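Local coordinates for protein 4-oxalmesaconate hydratase (Pseudomonas putida, PDB 5CGZ) that catalyses the zinc-dependent hydration of 4-carboxy-2-hydroxymuconate (the enol of oxalomesaconate), the third step of gallate degradation, at residues 3-8 against 105-110; 152-157 against 229-234. All blocks are in the same frame, centred on the assembly; numbering follows the deposited sequence. Where two conformers were deposited one is given.

Interaction 1 (3-8 against 105-110); sequences SALVVS and VQPEFV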
ATOM      1  N   SER A   3      -0.417 -28.466 -20.869  0.88 35.50           N
ATOM      2  CA  SER A   3      -1.505 -27.562 -21.221  0.88 34.41           C
ATOM      3  C   SER A   3      -1.474 -26.290 -20.374  0.88 33.30           C
ATOM      4  O   SER A   3      -0.796 -26.231 -19.348  0.88 32.29           O
ATOM      5  CB  SER A   3      -2.843 -28.275 -21.046  0.88 35.93           C
ATOM      6  OG  SER A   3      -3.088 -28.509 -19.667  0.88 39.52           O
ATOM      7  N   ALA A   4      -2.210 -25.273 -20.811  1.00 33.13           N
ATOM      8  CA  ALA A   4      -2.355 -24.041 -20.035  1.00 36.04           C
ATOM      9  C   ALA A   4      -3.617 -23.317 -20.480  1.00 35.86           C
ATOM     10  O   ALA A   4      -4.178 -23.613 -21.541  1.00 32.25           O
ATOM     11  CB  ALA A   4      -1.113 -23.131 -20.182  1.00 29.91           C
ATOM     12  N   LEU A   5      -4.055 -22.366 -19.664  1.00 31.97           N
ATOM     13  CA  LEU A   5      -5.375 -21.774 -19.803  1.00 28.22           C
ATOM     14  C   LEU A   5      -5.319 -20.251 -19.801  1.00 32.54           C
ATOM     15  O   LEU A   5      -4.598 -19.638 -19.000  1.00 31.27           O
ATOM     16  CB  LEU A   5      -6.282 -22.262 -18.663  1.00 26.59           C
ATOM     17  CG  LEU A   5      -7.688 -21.662 -18.603  1.00 30.51           C
ATOM     18  CD1 LEU A   5      -8.513 -22.134 -19.808  1.00 30.04           C
ATOM     19  CD2 LEU A   5      -8.382 -22.018 -17.286  1.00 27.96           C
ATOM     20  N   VAL A   6      -6.089 -19.642 -20.691  1.00 28.96           N
ATOM     21  CA  VAL A   6      -6.241 -18.195 -20.698  1.00 28.21           C
ATOM     22  C   VAL A   6      -7.717 -17.869 -20.499  1.00 31.38           C
ATOM     23  O   VAL A   6      -8.567 -18.382 -21.226  1.00 32.44           O
ATOM     24  CB  VAL A   6      -5.718 -17.575 -22.013  1.00 30.92           C
ATOM     25  CG1 VAL A   6      -5.940 -16.057 -22.034  1.00 27.04           C
ATOM     26  CG2 VAL A   6      -4.253 -17.917 -22.195  1.00 25.13           C
ATOM     27  N   VAL A   7      -8.029 -17.055 -19.494  1.00 30.75           N
ATOM     28  CA  VAL A   7      -9.412 -16.616 -19.282  1.00 25.78           C
ATOM     29  C   VAL A   7      -9.577 -15.140 -19.652  1.00 36.32           C
ATOM     30  O   VAL A   7      -9.094 -14.244 -18.954  1.00 28.93           O
ATOM     31  CB  VAL A   7      -9.862 -16.833 -17.840  1.00 30.72           C
ATOM     32  CG1 VAL A   7     -11.330 -16.439 -17.683  1.00 29.94           C
ATOM     33  CG2 VAL A   7      -9.658 -18.289 -17.452  1.00 29.15           C
ATOM     34  N   SER A   8     -10.270 -14.920 -20.763  1.00 29.31           N
ATOM     35  CA  SER A   8     -10.420 -13.616 -21.392  1.00 32.12           C
ATOM     36  C   SER A   8     -11.833 -13.069 -21.149  1.00 34.54           C
ATOM     37  O   SER A   8     -12.810 -13.748 -21.465  1.00 36.41           O
ATOM     38  CB  SER A   8     -10.126 -13.767 -22.892  1.00 31.47           C
ATOM     39  OG  SER A   8     -10.154 -12.541 -23.580  1.00 34.92           O
ATOM     40  N   VAL A 105      -8.851 -29.424 -18.789  1.00 35.38           N
ATOM     41  CA  VAL A 105      -7.597 -28.951 -19.356  1.00 30.90           C
ATOM     42  C   VAL A 105      -6.392 -29.261 -18.457  1.00 34.52           C
ATOM     43  O   VAL A 105      -5.289 -29.507 -18.950  1.00 33.37           O
ATOM     44  CB  VAL A 105      -7.666 -27.427 -19.625  1.00 32.32           C
ATOM     45  CG1 VAL A 105      -6.284 -26.878 -19.997  1.00 28.94           C
ATOM     46  CG2 VAL A 105      -8.696 -27.132 -20.714  1.00 33.06           C
ATOM     47  N   GLN A 106      -6.610 -29.260 -17.145  1.00 30.67           N
ATOM     48  CA  GLN A 106      -5.522 -29.440 -16.178  1.00 33.27           C
ATOM     49  C   GLN A 106      -4.334 -28.512 -16.477  1.00 32.78           C
ATOM     50  O   GLN A 106      -3.200 -28.965 -16.634  1.00 32.70           O
ATOM     51  CB  GLN A 106      -5.065 -30.903 -16.171  1.00 35.42           C
ATOM     52  CG  GLN A 106      -6.136 -31.892 -15.689  1.00 32.35           C
ATOM     53  CD  GLN A 106      -6.270 -31.914 -14.174  1.00 40.45           C
ATOM     54  OE1 GLN A 106      -5.331 -31.575 -13.454  1.00 46.78           O
ATOM     55  NE2 GLN A 106      -7.442 -32.306 -13.684  1.00 40.88           N
ATOM     56  N   PRO A 107      -4.587 -27.199 -16.557  1.00 35.69           N
ATOM     57  CA  PRO A 107      -3.536 -26.277 -17.019  1.00 29.16           C
ATOM     58  C   PRO A 107      -2.338 -26.183 -16.069  1.00 31.05           C
ATOM     59  O   PRO A 107      -2.495 -26.318 -14.851  1.00 31.10           O
ATOM     60  CB  PRO A 107      -4.267 -24.934 -17.105  1.00 30.83           C
ATOM     61  CG  PRO A 107      -5.374 -25.046 -16.074  1.00 32.00           C
ATOM     62  CD  PRO A 107      -5.814 -26.495 -16.132  1.00 30.22           C
ATOM     63  N   GLU A 108      -1.151 -25.951 -16.632  1.00 29.75           N
ATOM     64  CA  GLU A 108       0.055 -25.741 -15.836  1.00 31.88           C
ATOM     65  C   GLU A 108       0.137 -24.318 -15.318  1.00 32.86           C
ATOM     66  O   GLU A 108       0.825 -24.048 -14.331  1.00 31.11           O
ATOM     67  CB  GLU A 108       1.314 -26.040 -16.648  1.00 31.82           C
ATOM     68  CG  GLU A 108       1.589 -27.522 -16.853  1.00 41.10           C
ATOM     69  CD  GLU A 108       2.909 -27.754 -17.573  1.00 48.52           C
ATOM     70  OE1 GLU A 108       3.772 -26.832 -17.593  1.00 43.22           O
ATOM     71  OE2 GLU A 108       3.082 -28.856 -18.125  1.00 46.15           O
ATOM     72  N   PHE A 109      -0.537 -23.404 -16.008  1.00 29.29           N
ATOM     73  CA  PHE A 109      -0.622 -22.023 -15.546  1.00 28.01           C
ATOM     74  C   PHE A 109      -1.845 -21.364 -16.161  1.00 34.17           C
ATOM     75  O   PHE A 109      -2.425 -21.886 -17.122  1.00 30.01           O
ATOM     76  CB  PHE A 109       0.666 -21.238 -15.874  1.00 30.66           C
ATOM     77  CG  PHE A 109       0.937 -21.062 -17.356  1.00 28.31           C
ATOM     78  CD1 PHE A 109       0.398 -19.988 -18.054  1.00 25.80           C
ATOM     79  CD2 PHE A 109       1.761 -21.951 -18.036  1.00 29.26           C
ATOM     80  CE1 PHE A 109       0.656 -19.813 -19.412  1.00 28.72           C
ATOM     81  CE2 PHE A 109       2.028 -21.784 -19.393  1.00 31.21           C
ATOM     82  CZ  PHE A 109       1.472 -20.715 -20.084  1.00 30.07           C
ATOM     83  N   VAL A 110      -2.245 -20.234 -15.584  1.00 32.27           N
ATOM     84  CA  VAL A 110      -3.427 -19.508 -16.033  1.00 26.10           C
ATOM     85  C   VAL A 110      -3.107 -18.031 -16.260  1.00 29.62           C
ATOM     86  O   VAL A 110      -2.426 -17.404 -15.447  1.00 28.52           O
ATOM     87  CB  VAL A 110      -4.569 -19.618 -15.009  1.00 25.15           C
ATOM     88  CG1 VAL A 110      -5.857 -19.024 -15.579  1.00 24.95           C
ATOM     89  CG2 VAL A 110      -4.771 -21.068 -14.604  1.00 27.51           C
TER
HETATM   90  O   HOH W   1      -0.921 -29.869 -18.110  1.00 40.48           O
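Ala4 sets its methyl squarely over one face of the Phe109 ring, a CH-pi contact in which CB lies 3.5 Å from the ring centroid. Phe109 CG sits between its own backbone N and carbonyl carbon (chi1 65°), which places it on the side of Ala4, where the ring offers its face to CB. His25 also meets this ring, and Leu239 of a second subunit packs on it. An alanine in place of Phe109 would probably leave the Ala4 methyl without its aromatic cover and open a gap beside His25. On the other side of the sheet Leu5 CB packs 3.7 Å from Pro107 CB, while Leu5 CD2 and Val7 CG2 reach Val110 CG1 more loosely; helix 92-105 covers this face through Val101 and Tyr102.

Further out the backbones join. Leu5 N donates to Phe109 O at 3.1 Å, and Glu108 N donates to Ser3 O at 2.8 Å. At the polar edge Ser3 OG lies 2.5 Å from Val105 O, a short approach resting on one of two conformers, so this bond is doubtful in detail. A water donates to Gln106 O and accepts a weak bond from Ser3 N. The carboxylate of Glu108 turns to Lys2 and Tyr30. The chemistry thus divides: apolar groups pack on both faces of the sheet, while the two backbone bonds hold the loop between helix 92-105 and strand 110-112 against strand 3-8.

Interaction 2 (152-157 against 229-234); sequences PPVYAF and QSVFPR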
ATOM      1  N   PRO A 152      -1.655 -24.583 -10.304  1.00 29.15           N
ATOM      2  CA  PRO A 152      -1.018 -23.864 -11.414  1.00 31.78           C
ATOM      3  C   PRO A 152      -0.874 -22.386 -11.078  1.00 31.07           C
ATOM      4  O   PRO A 152      -1.817 -21.794 -10.558  1.00 32.13           O
ATOM      5  CB  PRO A 152      -1.990 -24.072 -12.588  1.00 32.90           C
ATOM      6  CG  PRO A 152      -3.329 -24.345 -11.923  1.00 28.33           C
ATOM      7  CD  PRO A 152      -2.993 -25.099 -10.658  1.00 27.65           C
ATOM      8  N   PRO A 153       0.303 -21.812 -11.338  1.00 32.10           N
ATOM      9  CA  PRO A 153       0.485 -20.364 -11.192  1.00 31.12           C
ATOM     10  C   PRO A 153      -0.582 -19.589 -11.966  1.00 33.69           C
ATOM     11  O   PRO A 153      -1.028 -20.020 -13.031  1.00 30.40           O
ATOM     12  CB  PRO A 153       1.882 -20.119 -11.780  1.00 28.97           C
ATOM     13  CG  PRO A 153       2.613 -21.426 -11.554  1.00 32.21           C
ATOM     14  CD  PRO A 153       1.550 -22.507 -11.715  1.00 27.92           C
ATOM     15  N   VAL A 154      -1.009 -18.466 -11.408  1.00 30.81           N
ATOM     16  CA  VAL A 154      -1.955 -17.583 -12.073  1.00 25.85           C
ATOM     17  C   VAL A 154      -1.270 -16.227 -12.285  1.00 29.22           C
ATOM     18  O   VAL A 154      -0.584 -15.732 -11.392  1.00 27.12           O
ATOM     19  CB  VAL A 154      -3.243 -17.409 -11.248  1.00 28.16           C
ATOM     20  CG1 VAL A 154      -4.206 -16.438 -11.945  1.00 24.38           C
ATOM     21  CG2 VAL A 154      -3.916 -18.763 -10.997  1.00 23.86           C
ATOM     22  N   TYR A 155      -1.444 -15.641 -13.464  1.00 28.86           N
ATOM     23  CA  TYR A 155      -0.839 -14.350 -13.777  1.00 30.99           C
ATOM     24  C   TYR A 155      -1.868 -13.395 -14.336  1.00 29.85           C
ATOM     25  O   TYR A 155      -2.743 -13.804 -15.096  1.00 27.99           O
ATOM     26  CB  TYR A 155       0.279 -14.484 -14.815  1.00 26.90           C
ATOM     27  CG  TYR A 155       1.396 -15.450 -14.490  1.00 27.89           C
ATOM     28  CD1 TYR A 155       1.291 -16.798 -14.828  1.00 25.94           C
ATOM     29  CD2 TYR A 155       2.574 -15.009 -13.891  1.00 26.63           C
ATOM     30  CE1 TYR A 155       2.318 -17.689 -14.555  1.00 25.53           C
ATOM     31  CE2 TYR A 155       3.619 -15.894 -13.616  1.00 29.49           C
ATOM     32  CZ  TYR A 155       3.479 -17.235 -13.955  1.00 33.22           C
ATOM     33  OH  TYR A 155       4.495 -18.134 -13.704  1.00 28.44           O
ATOM     34  N   ALA A 156      -1.739 -12.117 -13.997  1.00 26.56           N
ATOM     35  CA  ALA A 156      -2.514 -11.079 -14.660  1.00 26.72           C
ATOM     36  C   ALA A 156      -1.681 -10.522 -15.800  1.00 32.95           C
ATOM     37  O   ALA A 156      -0.554 -10.060 -15.573  1.00 26.78           O
ATOM     38  CB  ALA A 156      -2.904  -9.976 -13.683  1.00 29.27           C
ATOM     39  N   PHE A 157      -2.206 -10.588 -17.026  1.00 28.33           N
ATOM     40  CA  PHE A 157      -1.501  -9.976 -18.148  1.00 31.10           C
ATOM     41  C   PHE A 157      -1.768  -8.460 -18.135  1.00 28.16           C
ATOM     42  O   PHE A 157      -2.527  -7.962 -17.290  1.00 27.50           O
ATOM     43  CB  PHE A 157      -1.884 -10.625 -19.499  1.00 27.23           C
ATOM     44  CG  PHE A 157      -3.358 -10.912 -19.673  1.00 28.10           C
ATOM     45  CD1 PHE A 157      -4.319  -9.942 -19.408  1.00 31.23           C
ATOM     46  CD2 PHE A 157      -3.780 -12.156 -20.152  1.00 29.18           C
ATOM     47  CE1 PHE A 157      -5.684 -10.217 -19.595  1.00 30.45           C
ATOM     48  CE2 PHE A 157      -5.123 -12.433 -20.342  1.00 28.44           C
ATOM     49  CZ  PHE A 157      -6.081 -11.466 -20.061  1.00 28.75           C
ATOM     50  N   GLN A 229       1.831 -10.109 -13.917  1.00 28.75           N
ATOM     51  CA  GLN A 229       1.888 -10.036 -12.461  1.00 30.33           C
ATOM     52  C   GLN A 229       1.389 -11.339 -11.849  1.00 29.62           C
ATOM     53  O   GLN A 229       0.243 -11.731 -12.048  1.00 29.48           O
ATOM     54  CB  GLN A 229       1.074  -8.855 -11.917  1.00 30.18           C
ATOM     55  CG  GLN A 229       1.186  -8.744 -10.394  1.00 33.54           C
ATOM     56  CD  GLN A 229       0.907  -7.341  -9.845  1.00 41.59           C
ATOM     57  OE1 GLN A 229       0.123  -6.583 -10.405  1.00 37.09           O
ATOM     58  NE2 GLN A 229       1.564  -6.999  -8.733  1.00 47.68           N
ATOM     59  N   SER A 230       2.262 -11.985 -11.090  1.00 27.46           N
ATOM     60  CA  SER A 230       1.983 -13.273 -10.463  1.00 31.42           C
ATOM     61  C   SER A 230       1.052 -13.160  -9.285  1.00 32.96           C
ATOM     62  O   SER A 230       1.201 -12.271  -8.458  1.00 35.84           O
ATOM     63  CB  SER A 230       3.282 -13.922  -9.981  1.00 27.81           C
ATOM     64  OG  SER A 230       4.244 -13.911 -11.015  1.00 40.40           O
ATOM     65  N   VAL A 231       0.120 -14.093  -9.180  1.00 30.25           N
ATOM     66  CA  VAL A 231      -0.754 -14.139  -8.018  1.00 28.03           C
ATOM     67  C   VAL A 231      -0.099 -14.876  -6.848  1.00 32.28           C
ATOM     68  O   VAL A 231      -0.232 -14.461  -5.705  1.00 27.96           O
ATOM     69  CB  VAL A 231      -2.094 -14.812  -8.359  1.00 32.60           C
ATOM     70  CG1 VAL A 231      -2.931 -14.995  -7.101  1.00 26.66           C
ATOM     71  CG2 VAL A 231      -2.844 -13.979  -9.406  1.00 26.17           C
ATOM     72  N   PHE A 232       0.622 -15.957  -7.136  1.00 29.12           N
ATOM     73  CA  PHE A 232       1.173 -16.804  -6.083  1.00 28.97           C
ATOM     74  C   PHE A 232       2.697 -16.801  -6.076  1.00 30.97           C
ATOM     75  O   PHE A 232       3.329 -16.583  -7.113  1.00 30.37           O
ATOM     76  CB  PHE A 232       0.678 -18.252  -6.236  1.00 29.54           C
ATOM     77  CG  PHE A 232      -0.813 -18.378  -6.225  1.00 31.13           C
ATOM     78  CD1 PHE A 232      -1.518 -18.291  -5.033  1.00 24.98           C
ATOM     79  CD2 PHE A 232      -1.512 -18.565  -7.410  1.00 29.18           C
ATOM     80  CE1 PHE A 232      -2.899 -18.390  -5.014  1.00 28.28           C
ATOM     81  CE2 PHE A 232      -2.903 -18.664  -7.410  1.00 29.63           C
ATOM     82  CZ  PHE A 232      -3.599 -18.572  -6.216  1.00 29.97           C
ATOM     83  N   PRO A 233       3.289 -17.073  -4.904  1.00 29.82           N
ATOM     84  CA  PRO A 233       4.738 -17.263  -4.812  1.00 28.97           C
ATOM     85  C   PRO A 233       5.176 -18.459  -5.655  1.00 34.96           C
ATOM     86  O   PRO A 233       4.510 -19.494  -5.648  1.00 30.54           O
ATOM     87  CB  PRO A 233       4.963 -17.531  -3.320  1.00 27.59           C
ATOM     88  CG  PRO A 233       3.640 -18.100  -2.841  1.00 28.96           C
ATOM     89  CD  PRO A 233       2.602 -17.346  -3.623  1.00 26.91           C
ATOM     90  N   ARG A 234       6.279 -18.331  -6.374  1.00 30.78           N
ATOM     91  CA  ARG A 234       6.767 -19.463  -7.146  1.00 32.62           C
ATOM     92  C   ARG A 234       7.703 -20.312  -6.281  1.00 35.86           C
ATOM     93  O   ARG A 234       8.258 -19.828  -5.299  1.00 33.42           O
ATOM     94  CB  ARG A 234       7.482 -18.990  -8.412  1.00 31.11           C
ATOM     95  CG  ARG A 234       8.781 -18.288  -8.129  1.00 32.82           C
ATOM     96  CD  ARG A 234       9.414 -17.728  -9.407  1.00 38.93           C
ATOM     97  NE  ARG A 234      10.646 -17.016  -9.082  1.00 43.20           N
ATOM     98  CZ  ARG A 234      11.864 -17.442  -9.399  1.00 38.99           C
ATOM     99  NH1 ARG A 234      12.021 -18.579 -10.068  1.00 34.79           N
ATOM    100  NH2 ARG A 234      12.925 -16.726  -9.049  1.00 39.45           N
TER
HETATM  101  O   HOH W   2       1.094 -17.195  -9.666  1.00 28.54           O
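The antiparallel pairing of strand 154-157 with strand 225-230 joins the parallel part of the mixed sheet to its antiparallel extension. Ala156 and Gln229 form a hydrogen-bonded pair: Ala156 N donates to Gln229 O at 2.8 Å and Gln229 N returns a bond to Ala156 O at 2.9 Å. Tyr155 and Ser230 follow as a non-hydrogen-bonded pair, their side chains on the same face. CE2 of the Tyr155 ring comes 3.3 Å from Ser230 OG, which approaches obliquely. Both hydroxyls are bonded elsewhere, Ser230 OG to Asp170 and Tyr155 OH to Leu239 O of a second subunit.

Past Ser230 the strand gives way to a loop, yet Val231 N still reaches Val154 O at 2.8 Å. A water also donates to Val154 O and accepts from Phe232 N, giving this carbonyl two partners and tying the start of the loop to the strand. The side chains of Val154 and Val231 lie side by side and point the same way, with Val154 CG1 3.8 Å from Val231 CG2. Val154 CG2 meets the Phe232 ring at its edge, in plane, 3.7 Å from CE2, while Val231 CG1 covers the centre of one ring face. Arg134 of helix 122-138 touches Val154 and Phe232, and Tyr119 of a third subunit meets the Phe232 ring. Val154, Val231 and Phe232 thus pack where the pairing ends. Strand 225-230, running against 154-157, is an antiparallel addition to a Rossmann-like alpha/beta sheet, here within a hexameric enzyme.

Interactions 1 and 2 are neighbouring joints of one sheet, their centres about 12 Å apart. Strand 110-112 lies between strands 3-8 and 154-157, and Val110 carries the connection: its N is 2.8 Å from Pro153 O and its O is 2.8 Å from Tyr155 N, both probable hydrogen bonds. The Phe109 and Tyr155 side chains also touch, and both contacts reach the second subunit. The zinc, held by His10, Asp13, Glu44 and His123, lies about 11 Å from the side chain of Val7 and about 13 Å from that of Ala156. Neither contact supplies a zinc ligand; His10 and Asp13 follow strand 3-8 in the chain.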